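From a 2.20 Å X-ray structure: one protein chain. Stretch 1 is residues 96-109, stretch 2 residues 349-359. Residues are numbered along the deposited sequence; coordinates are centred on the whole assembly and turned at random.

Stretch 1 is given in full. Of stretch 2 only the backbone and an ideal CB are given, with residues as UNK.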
# COMPACT_ATOMS: atom_id res chain seq x y z
N LYS A 96 3.63 -24.34 -13.32
CA LYS A 96 3.43 -25.68 -13.83
C LYS A 96 2.18 -25.90 -14.66
O LYS A 96 2.13 -26.84 -15.45
CB LYS A 96 3.47 -26.68 -12.68
CG LYS A 96 4.85 -26.84 -12.08
CD LYS A 96 4.84 -27.83 -10.92
CE LYS A 96 6.24 -28.08 -10.39
NZ LYS A 96 6.24 -29.02 -9.23
N TYR A 97 1.18 -25.05 -14.50
CA TYR A 97 -0.04 -25.20 -15.27
C TYR A 97 -0.40 -24.00 -16.14
O TYR A 97 -0.53 -24.11 -17.35
CB TYR A 97 -1.24 -25.48 -14.36
CG TYR A 97 -2.56 -25.32 -15.08
CD1 TYR A 97 -2.99 -26.26 -16.02
CD2 TYR A 97 -3.36 -24.19 -14.87
CE1 TYR A 97 -4.17 -26.09 -16.73
CE2 TYR A 97 -4.54 -24.00 -15.58
CZ TYR A 97 -4.94 -24.95 -16.51
OH TYR A 97 -6.11 -24.78 -17.21
N PHE A 98 -0.56 -22.85 -15.49
CA PHE A 98 -0.98 -21.65 -16.20
C PHE A 98 -0.07 -21.22 -17.34
O PHE A 98 -0.55 -20.93 -18.43
CB PHE A 98 -1.17 -20.49 -15.21
CG PHE A 98 -2.02 -19.39 -15.76
CD1 PHE A 98 -1.47 -18.41 -16.59
CD2 PHE A 98 -3.38 -19.36 -15.50
CE1 PHE A 98 -2.27 -17.43 -17.17
CE2 PHE A 98 -4.20 -18.38 -16.08
CZ PHE A 98 -3.64 -17.41 -16.91
N LYS A 99 1.23 -21.17 -17.07
CA LYS A 99 2.19 -20.77 -18.08
C LYS A 99 2.04 -21.59 -19.35
O LYS A 99 1.87 -21.03 -20.44
CB LYS A 99 3.62 -20.92 -17.55
CG LYS A 99 4.71 -20.65 -18.60
CD LYS A 99 6.08 -20.64 -17.94
CE LYS A 99 7.17 -20.23 -18.92
NZ LYS A 99 7.30 -21.22 -20.01
N VAL A 100 2.09 -22.92 -19.22
CA VAL A 100 1.98 -23.79 -20.38
C VAL A 100 0.58 -23.75 -21.00
O VAL A 100 0.43 -23.89 -22.22
CB VAL A 100 2.38 -25.26 -20.04
CG1 VAL A 100 1.36 -25.90 -19.11
CG2 VAL A 100 2.52 -26.07 -21.34
N GLY A 101 -0.45 -23.55 -20.18
CA GLY A 101 -1.79 -23.47 -20.71
C GLY A 101 -1.90 -22.26 -21.63
O GLY A 101 -2.52 -22.32 -22.69
N MET A 102 -1.28 -21.15 -21.23
CA MET A 102 -1.29 -19.93 -22.04
C MET A 102 -0.45 -20.09 -23.30
O MET A 102 -0.83 -19.63 -24.37
CB MET A 102 -0.76 -18.74 -21.23
CG MET A 102 -1.78 -18.16 -20.27
SD MET A 102 -3.22 -17.50 -21.15
CE MET A 102 -4.38 -18.60 -20.68
N GLU A 103 0.70 -20.75 -23.16
CA GLU A 103 1.58 -20.98 -24.30
C GLU A 103 0.80 -21.71 -25.40
O GLU A 103 0.87 -21.34 -26.57
CB GLU A 103 2.81 -21.79 -23.90
CG GLU A 103 3.91 -20.98 -23.24
CD GLU A 103 5.00 -21.83 -22.59
OE1 GLU A 103 6.10 -21.29 -22.35
OE2 GLU A 103 4.77 -23.02 -22.30
N LYS A 104 0.05 -22.74 -25.02
CA LYS A 104 -0.71 -23.50 -26.01
C LYS A 104 -1.90 -22.71 -26.55
O LYS A 104 -2.30 -22.90 -27.70
CB LYS A 104 -1.17 -24.83 -25.42
CG LYS A 104 -0.02 -25.71 -24.91
CD LYS A 104 1.03 -25.99 -25.99
CE LYS A 104 2.29 -26.60 -25.36
NZ LYS A 104 3.39 -26.87 -26.35
N SER A 105 -2.47 -21.83 -25.73
CA SER A 105 -3.60 -21.03 -26.19
C SER A 105 -3.11 -20.03 -27.23
O SER A 105 -3.75 -19.83 -28.26
CB SER A 105 -4.24 -20.28 -25.02
OG SER A 105 -4.90 -21.18 -24.15
N ILE A 106 -1.97 -19.42 -26.96
CA ILE A 106 -1.37 -18.45 -27.88
C ILE A 106 -1.08 -19.16 -29.20
O ILE A 106 -1.33 -18.64 -30.28
CB ILE A 106 -0.06 -17.88 -27.29
CG1 ILE A 106 -0.38 -17.00 -26.08
CG2 ILE A 106 0.71 -17.10 -28.35
CD1 ILE A 106 0.81 -16.68 -25.22
N GLU A 107 -0.57 -20.38 -29.09
CA GLU A 107 -0.23 -21.16 -30.26
C GLU A 107 -1.43 -21.47 -31.16
O GLU A 107 -1.36 -21.27 -32.37
CB GLU A 107 0.45 -22.44 -29.82
CG GLU A 107 0.88 -23.35 -30.93
CD GLU A 107 1.58 -24.56 -30.38
OE1 GLU A 107 2.74 -24.42 -29.93
OE2 GLU A 107 0.97 -25.65 -30.38
N VAL A 108 -2.54 -21.96 -30.59
CA VAL A 108 -3.70 -22.26 -31.44
C VAL A 108 -4.33 -21.01 -32.04
O VAL A 108 -5.03 -21.09 -33.04
CB VAL A 108 -4.82 -23.03 -30.70
CG1 VAL A 108 -4.27 -24.34 -30.16
CG2 VAL A 108 -5.41 -22.17 -29.60
N MET A 109 -4.09 -19.85 -31.43
CA MET A 109 -4.64 -18.61 -31.97
C MET A 109 -3.66 -18.01 -32.97
O MET A 109 -3.80 -16.86 -33.39
CB MET A 109 -4.95 -17.61 -30.85
CG MET A 109 -6.03 -18.09 -29.90
SD MET A 109 -7.48 -18.78 -30.79
CE MET A 109 -8.28 -17.26 -31.35
N UNK A 349 -12.12 -29.14 -32.66
CA UNK A 349 -10.99 -29.19 -33.58
C UNK A 349 -9.98 -28.10 -33.30
O UNK A 349 -8.77 -28.34 -33.37
CB UNK A 349 -11.48 -29.08 -35.03
N UNK A 350 -10.46 -26.91 -32.98
CA UNK A 350 -9.56 -25.80 -32.69
C UNK A 350 -8.64 -26.13 -31.53
O UNK A 350 -7.43 -25.87 -31.57
CB UNK A 350 -10.36 -24.53 -32.38
N UNK A 351 -9.21 -26.72 -30.48
CA UNK A 351 -8.48 -27.02 -29.26
C UNK A 351 -7.72 -28.35 -29.19
O UNK A 351 -7.06 -28.63 -28.19
CB UNK A 351 -9.47 -26.98 -28.10
N UNK A 352 -7.80 -29.15 -30.25
CA UNK A 352 -7.13 -30.45 -30.23
C UNK A 352 -5.66 -30.41 -29.83
O UNK A 352 -5.24 -31.20 -28.99
CB UNK A 352 -7.24 -31.09 -31.61
N UNK A 353 -4.87 -29.51 -30.42
CA UNK A 353 -3.44 -29.45 -30.05
C UNK A 353 -3.25 -29.31 -28.55
O UNK A 353 -2.30 -29.85 -27.97
CB UNK A 353 -2.75 -28.28 -30.76
N UNK A 354 -4.15 -28.57 -27.92
CA UNK A 354 -4.06 -28.34 -26.49
C UNK A 354 -4.37 -29.63 -25.73
O UNK A 354 -3.63 -30.00 -24.80
CB UNK A 354 -5.01 -27.22 -26.07
N UNK A 355 -5.44 -30.31 -26.11
CA UNK A 355 -5.79 -31.56 -25.45
C UNK A 355 -4.64 -32.56 -25.61
O UNK A 355 -4.24 -33.23 -24.65
CB UNK A 355 -7.09 -32.13 -26.02
N UNK A 356 -4.10 -32.65 -26.82
CA UNK A 356 -2.99 -33.57 -27.07
C UNK A 356 -1.81 -33.29 -26.15
O UNK A 356 -1.17 -34.21 -25.66
CB UNK A 356 -2.54 -33.48 -28.53
N UNK A 357 -1.52 -32.01 -25.92
CA UNK A 357 -0.40 -31.68 -25.06
C UNK A 357 -0.66 -32.13 -23.62
O UNK A 357 0.17 -32.82 -23.01
CB UNK A 357 -0.13 -30.18 -25.11
N UNK A 358 -1.82 -31.76 -23.08
CA UNK A 358 -2.09 -32.15 -21.71
C UNK A 358 -2.30 -33.64 -21.55
O UNK A 358 -2.19 -34.17 -20.45
CB UNK A 358 -3.32 -31.40 -21.19
N UNK A 359 -2.59 -34.33 -22.64
CA UNK A 359 -2.79 -35.77 -22.58
C UNK A 359 -1.43 -36.46 -22.47
O UNK A 359 -1.30 -37.46 -21.76
CB UNK A 359 -3.56 -36.27 -23.81

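The two helices, 96-108 and 352-359, run roughly antiparallel, at 150°, with axes 9.5 Å apart at closest approach. No hydrogen bond links the stretches, so the contact rests on packing.

Position 349 is helical, and its CB has nothing of stretch 1 near it. Many polar residues would suit. It is Asn 349, which makes no contact here.

At position 350 CA-to-CB points sideways, and the ideal CB lies beyond 5.5 Å of stretch 1. A long apolar chain could still turn back to Val 108. It is Leu 350. Its CD1 lies 4.5 Å from Val 108 CB, while its backbone O is 3.8 Å from Val 108 CG1.

Positions 351 and 352 point away. Judged from stretch 1 alone, many residues would do. They are Leu 351 and Glu 352.

Position 353 points toward stretch 1. Its ideal CB is 4.3 Å from Val 108 CG1 and 4.6 Å from Glu 107 OE2. Phi is -54°, and the nitrogen is in the first turn of the helix. A small apolar residue, a proline, or a basic chain reaching Glu 107 would all be reasonable. It is Pro 353, whose CB packs 4.2 Å from Val 108 CG1.

At position 354 the helices come close: the CA atoms of 354 and Lys 104 are 5.9 Å apart. CB points sideways, beside Lys 104 and Val 108. A medium apolar chain suits. It is Ile 354. Its CG1 is 3.7 Å from Val 108 CG1, and its CD1 is 3.8 Å from Lys 104 O and 4.1 Å from Ser 105 CA.

Positions 355 and 356 are out of reach, and polar chains would do. They are Arg 355 and Arg 356. Arg 356 NE forms a salt bridge with Glu 352 OE1, at 3.6 Å.

Position 357 points toward stretch 1, its ideal CB 4.3 Å from Lys 104 CE. The methylenes of Lys 104 and the methyls of Val 100 invite an aromatic or long aliphatic chain; an acid could answer the lysine charge. It is Tyr 357. Lys 104 CE sits over one ring face, 3.7 Å from the centroid, in a CH-pi contact. Val 100 CG2 is 3.4 Å from Tyr 357 CE1.

Position 358 points sideways, but a long or aromatic chain can turn back to the surface formed by Tyr 97, Val 100 and Gly 101. It is Phe 358. Gly 101 CA meets the ring edge, 3.8 Å from Phe 358 CZ. Phe 358 CE2 is 3.9 Å from Val 100 CG1 and 4.2 Å from Tyr 97 CD1.

Position 359 is out of reach; a polar or charged chain would do, among others. It is Glu 359.

Stretch 2 (349-359) NLLEPIRRYFE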
# COMPACT_ATOMS: atom_id res chain seq x y z
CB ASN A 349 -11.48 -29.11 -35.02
CG ASN A 349 -12.24 -30.36 -35.44
OD1 ASN A 349 -11.79 -31.47 -35.17
ND2 ASN A 349 -13.38 -30.18 -36.09
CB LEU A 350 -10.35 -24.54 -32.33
CG LEU A 350 -9.51 -23.34 -31.87
CD1 LEU A 350 -8.63 -22.88 -33.03
CD2 LEU A 350 -10.42 -22.20 -31.41
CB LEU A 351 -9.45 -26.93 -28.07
CG LEU A 351 -10.22 -25.61 -27.90
CD1 LEU A 351 -11.33 -25.78 -26.87
CD2 LEU A 351 -9.26 -24.48 -27.49
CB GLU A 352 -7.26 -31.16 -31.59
CG GLU A 352 -6.52 -32.51 -31.56
CD GLU A 352 -6.76 -33.35 -32.79
OE1 GLU A 352 -6.10 -34.41 -32.90
OE2 GLU A 352 -7.60 -32.98 -33.64
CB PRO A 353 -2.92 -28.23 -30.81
CG PRO A 353 -3.83 -28.17 -32.02
CD PRO A 353 -5.19 -28.47 -31.42
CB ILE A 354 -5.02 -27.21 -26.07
CG1 ILE A 354 -4.64 -25.93 -26.82
CG2 ILE A 354 -4.96 -27.01 -24.56
CD1 ILE A 354 -5.46 -24.69 -26.45
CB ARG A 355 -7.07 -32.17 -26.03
CG ARG A 355 -8.35 -31.41 -25.70
CD ARG A 355 -9.58 -32.28 -26.00
NE ARG A 355 -9.65 -32.68 -27.41
CZ ARG A 355 -10.03 -31.88 -28.40
NH1 ARG A 355 -10.39 -30.63 -28.15
NH2 ARG A 355 -10.04 -32.33 -29.65
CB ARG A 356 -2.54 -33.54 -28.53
CG ARG A 356 -3.36 -34.48 -29.43
CD ARG A 356 -2.77 -34.66 -30.83
NE ARG A 356 -2.88 -33.47 -31.67
CZ ARG A 356 -1.90 -32.58 -31.86
NH1 ARG A 356 -2.09 -31.53 -32.65
NH2 ARG A 356 -0.72 -32.76 -31.27
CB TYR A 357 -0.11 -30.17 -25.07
CG TYR A 357 1.01 -29.81 -24.12
CD1 TYR A 357 0.76 -29.60 -22.77
CD2 TYR A 357 2.34 -29.80 -24.55
CE1 TYR A 357 1.79 -29.40 -21.86
CE2 TYR A 357 3.39 -29.60 -23.65
CZ TYR A 357 3.10 -29.41 -22.30
OH TYR A 357 4.12 -29.26 -21.38
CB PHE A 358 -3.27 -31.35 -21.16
CG PHE A 358 -2.91 -29.92 -20.87
CD1 PHE A 358 -3.35 -28.88 -21.68
CD2 PHE A 358 -2.08 -29.61 -19.78
CE1 PHE A 358 -2.98 -27.55 -21.43
CE2 PHE A 358 -1.71 -28.29 -19.51
CZ PHE A 358 -2.16 -27.25 -20.34
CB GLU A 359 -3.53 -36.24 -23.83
CG GLU A 359 -5.05 -36.19 -23.67
CD GLU A 359 -5.79 -36.25 -25.00
OE1 GLU A 359 -5.21 -36.72 -26.00
OE2 GLU A 359 -6.97 -35.83 -25.04
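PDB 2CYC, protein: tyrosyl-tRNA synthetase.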